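Local coordinates for protein nudix hydrolase DR_0079 (PDB 2O5F) that hydrolyses nucleoside di- and triphosphates to monophosphates with magnesium as cofactor, strongly preferring CDP and CTP, at residues E32-V37 with L112-C117. Numbering follows the deposited sequence.
Sequences ERVRVV and LSSFMC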
ATOM      1  N   GLU A  32      11.185  -4.226  -8.705  1.00 22.09           N
ATOM      2  CA  GLU A  32      11.673  -5.298  -7.837  1.00 24.25           C
ATOM      3  C   GLU A  32      12.977  -4.897  -7.142  1.00 23.12           C
ATOM      4  O   GLU A  32      13.494  -5.628  -6.286  1.00 22.87           O
ATOM      5  CB  GLU A  32      11.900  -6.580  -8.646  1.00 25.44           C
ATOM      6  CG  GLU A  32      12.929  -6.429  -9.759  1.00 27.45           C
ATOM      7  CD  GLU A  32      12.311  -6.133 -11.117  1.00 32.42           C
ATOM      8  OE1 GLU A  32      11.258  -5.456 -11.179  1.00 32.82           O
ATOM      9  OE2 GLU A  32      12.904  -6.565 -12.129  1.00 34.12           O
ATOM     10  N   ARG A  33      13.507  -3.737  -7.519  1.00 23.54           N
ATOM     11  CA  ARG A  33      14.750  -3.239  -6.938  1.00 24.82           C
ATOM     12  C   ARG A  33      14.527  -2.060  -5.997  1.00 24.07           C
ATOM     13  O   ARG A  33      15.482  -1.406  -5.575  1.00 22.98           O
ATOM     14  CB  ARG A  33      15.724  -2.848  -8.053  1.00 27.34           C
ATOM     15  CG  ARG A  33      16.152  -4.021  -8.911  1.00 30.10           C
ATOM     16  CD  ARG A  33      17.042  -3.583 -10.060  1.00 34.90           C
ATOM     17  NE  ARG A  33      17.452  -4.723 -10.873  1.00 38.24           N
ATOM     18  CZ  ARG A  33      18.171  -4.623 -11.988  1.00 41.39           C
ATOM     19  NH1 ARG A  33      18.562  -3.431 -12.426  1.00 41.34           N
ATOM     20  NH2 ARG A  33      18.497  -5.714 -12.669  1.00 41.00           N
ATOM     21  N   VAL A  34      13.264  -1.784  -5.675  1.00 21.90           N
ATOM     22  CA  VAL A  34      12.935  -0.692  -4.762  1.00 21.72           C
ATOM     23  C   VAL A  34      11.924  -1.116  -3.699  1.00 21.70           C
ATOM     24  O   VAL A  34      11.362  -2.217  -3.757  1.00 20.78           O
ATOM     25  CB  VAL A  34      12.388   0.548  -5.509  1.00 23.31           C
ATOM     26  CG1 VAL A  34      13.429   1.047  -6.512  1.00 21.65           C
ATOM     27  CG2 VAL A  34      11.078   0.216  -6.215  1.00 21.63           C
ATOM     28  N   ARG A  35      11.699  -0.228  -2.730  1.00 22.40           N
ATOM     29  CA  ARG A  35      10.789  -0.494  -1.618  1.00 22.62           C
ATOM     30  C   ARG A  35       9.533   0.382  -1.627  1.00 21.74           C
ATOM     31  O   ARG A  35       9.580   1.567  -1.963  1.00 19.38           O
ATOM     32  CB  ARG A  35      11.540  -0.305  -0.286  1.00 23.76           C
ATOM     33  CG  ARG A  35      12.917  -0.968  -0.283  1.00 26.76           C
ATOM     34  CD  ARG A  35      13.502  -1.263   1.104  1.00 31.66           C
ATOM     35  NE  ARG A  35      14.079  -0.106   1.765  1.00 33.54           N
ATOM     36  CZ  ARG A  35      15.060  -0.158   2.669  1.00 32.98           C
ATOM     37  NH1 ARG A  35      15.598  -1.318   3.042  1.00 32.26           N
ATOM     38  NH2 ARG A  35      15.508   0.965   3.201  1.00 31.87           N
ATOM     39  N   VAL A  36       8.405  -0.224  -1.274  1.00 18.80           N
ATOM     40  CA  VAL A  36       7.137   0.489  -1.187  1.00 18.21           C
ATOM     41  C   VAL A  36       6.455   0.085   0.118  1.00 17.97           C
ATOM     42  O   VAL A  36       6.867  -0.874   0.770  1.00 20.81           O
ATOM     43  CB  VAL A  36       6.182   0.136  -2.362  1.00 18.41           C
ATOM     44  CG1 VAL A  36       6.825   0.527  -3.692  1.00 18.34           C
ATOM     45  CG2 VAL A  36       5.847  -1.355  -2.344  1.00 20.79           C
ATOM     46  N   VAL A  37       5.431   0.830   0.505  1.00 19.40           N
ATOM     47  CA  VAL A  37       4.671   0.503   1.704  1.00 20.22           C
ATOM     48  C   VAL A  37       3.217   0.411   1.259  1.00 19.07           C
ATOM     49  O   VAL A  37       2.797   1.089   0.318  1.00 18.21           O
ATOM     50  CB  VAL A  37       4.805   1.586   2.816  1.00 20.50           C
ATOM     51  CG1 VAL A  37       6.123   1.421   3.564  1.00 23.73           C
ATOM     52  CG2 VAL A  37       4.724   2.982   2.203  1.00 24.33           C
ATOM     53  N   LEU A 112       4.467 -10.043  -6.058  1.00 19.06           N
ATOM     54  CA  LEU A 112       4.287  -8.638  -5.716  1.00 18.15           C
ATOM     55  C   LEU A 112       5.399  -7.857  -6.418  1.00 20.26           C
ATOM     56  O   LEU A 112       6.499  -8.377  -6.638  1.00 20.34           O
ATOM     57  CB  LEU A 112       4.335  -8.428  -4.199  1.00 18.15           C
ATOM     58  CG  LEU A 112       3.162  -9.068  -3.438  1.00 19.49           C
ATOM     59  CD1 LEU A 112       3.440  -9.028  -1.941  1.00 18.64           C
ATOM     60  CD2 LEU A 112       1.853  -8.326  -3.759  1.00 19.68           C
ATOM     61  N   SER A 113       5.099  -6.612  -6.766  1.00 19.31           N
ATOM     62  CA  SER A 113       6.011  -5.733  -7.511  1.00 21.00           C
ATOM     63  C   SER A 113       7.337  -5.266  -6.892  1.00 21.50           C
ATOM     64  O   SER A 113       8.343  -5.162  -7.598  1.00 22.94           O
ATOM     65  CB  SER A 113       5.236  -4.497  -7.958  1.00 22.61           C
ATOM     66  OG  SER A 113       4.704  -3.824  -6.836  1.00 25.87           O
ATOM     67  N   SER A 114       7.332  -4.968  -5.595  1.00 22.23           N
ATOM     68  CA  SER A 114       8.515  -4.468  -4.902  1.00 19.40           C
ATOM     69  C   SER A 114       8.645  -5.046  -3.506  1.00 20.44           C
ATOM     70  O   SER A 114       7.770  -5.761  -3.029  1.00 22.28           O
ATOM     71  CB  SER A 114       8.431  -2.945  -4.740  1.00 21.39           C
ATOM     72  OG  SER A 114       8.126  -2.291  -5.945  1.00 20.74           O
ATOM     73  N   PHE A 115       9.754  -4.711  -2.851  1.00 19.25           N
ATOM     74  CA  PHE A 115       9.967  -5.118  -1.480  1.00 18.08           C
ATOM     75  C   PHE A 115       8.973  -4.263  -0.721  1.00 20.35           C
ATOM     76  O   PHE A 115       8.731  -3.109  -1.084  1.00 21.69           O
ATOM     77  CB  PHE A 115      11.400  -4.806  -1.059  1.00 19.51           C
ATOM     78  CG  PHE A 115      12.367  -5.886  -1.430  1.00 17.91           C
ATOM     79  CD1 PHE A 115      12.484  -7.023  -0.638  1.00 19.29           C
ATOM     80  CD2 PHE A 115      13.127  -5.793  -2.588  1.00 18.66           C
ATOM     81  CE1 PHE A 115      13.347  -8.055  -0.993  1.00 19.99           C
ATOM     82  CE2 PHE A 115      13.994  -6.824  -2.952  1.00 21.17           C
ATOM     83  CZ  PHE A 115      14.101  -7.958  -2.146  1.00 19.46           C
ATOM     84  N   MET A 116       8.376  -4.810   0.324  1.00 21.14           N
ATOM     85  CA  MET A 116       7.395  -4.025   1.030  1.00 22.72           C
ATOM     86  C   MET A 116       7.042  -4.487   2.419  1.00 23.07           C
ATOM     87  O   MET A 116       7.243  -5.643   2.799  1.00 23.32           O
ATOM     88  CB  MET A 116       6.099  -3.983   0.220  1.00 23.23           C
ATOM     89  CG  MET A 116       5.479  -5.356  -0.019  1.00 23.56           C
ATOM     90  SD  MET A 116       3.898  -5.255  -0.897  1.00 25.59           S
ATOM     91  CE  MET A 116       4.418  -4.950  -2.578  1.00 22.64           C
ATOM     92  N   CYS A 117       6.517  -3.540   3.175  1.00 22.29           N
ATOM     93  CA  CYS A 117       6.015  -3.825   4.491  1.00 23.26           C
ATOM     94  C   CYS A 117       4.553  -3.440   4.330  1.00 22.72           C
ATOM     95  O   CYS A 117       4.238  -2.385   3.759  1.00 21.54           O
ATOM     96  CB  CYS A 117       6.662  -2.954   5.560  1.00 23.90           C
ATOM     97  SG  CYS A 117       6.120  -3.414   7.217  1.00 31.92           S
TER
HETATM   98  O   HOH W   1       8.498  -5.880 -10.243  1.00 36.65           O
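R35 and F115 form a parallel beta bridge near the N-terminal ends of the two central strands, 35-42 and 115-122, of the four-stranded mixed sheet. Two backbone hydrogen bonds hold the bridge, F115 bonding to the residues on either side of R35: F115 N reaches V34 O at 3.1 Å, and V36 N reaches F115 O at 2.9 Å with a nearly straight N-H...O angle of 165°. On one face of the sheet V36 and M116 run alongside each other, pointing the same way. V36 CG2, set between its own backbone N and carbonyl carbon, packs 3.7 Å from M116 CB and also meets M116 CE, while V36 CG1 sits 3.8 Å from S114 OG, a hydroxyl hydrogen-bonded to W31 O. An alanine in place of V36 would probably open a gap beside M116 CB and CE and the S114 hydroxyl. The opposite face carries R35, F115 and V37; the F115 ring has V34 O at its edge, and its CE2 lies 3.6 Å from E32 O. Before the strands, one water donates to both E32 OE1 and S113 O, bridging the two segments. Parallel central strands in a mixed sheet flanked by helices are characteristic of the Nudix fold, and V37 packs against the Nudix-box helix 78-90, close to E85, an inferred magnesium ligand.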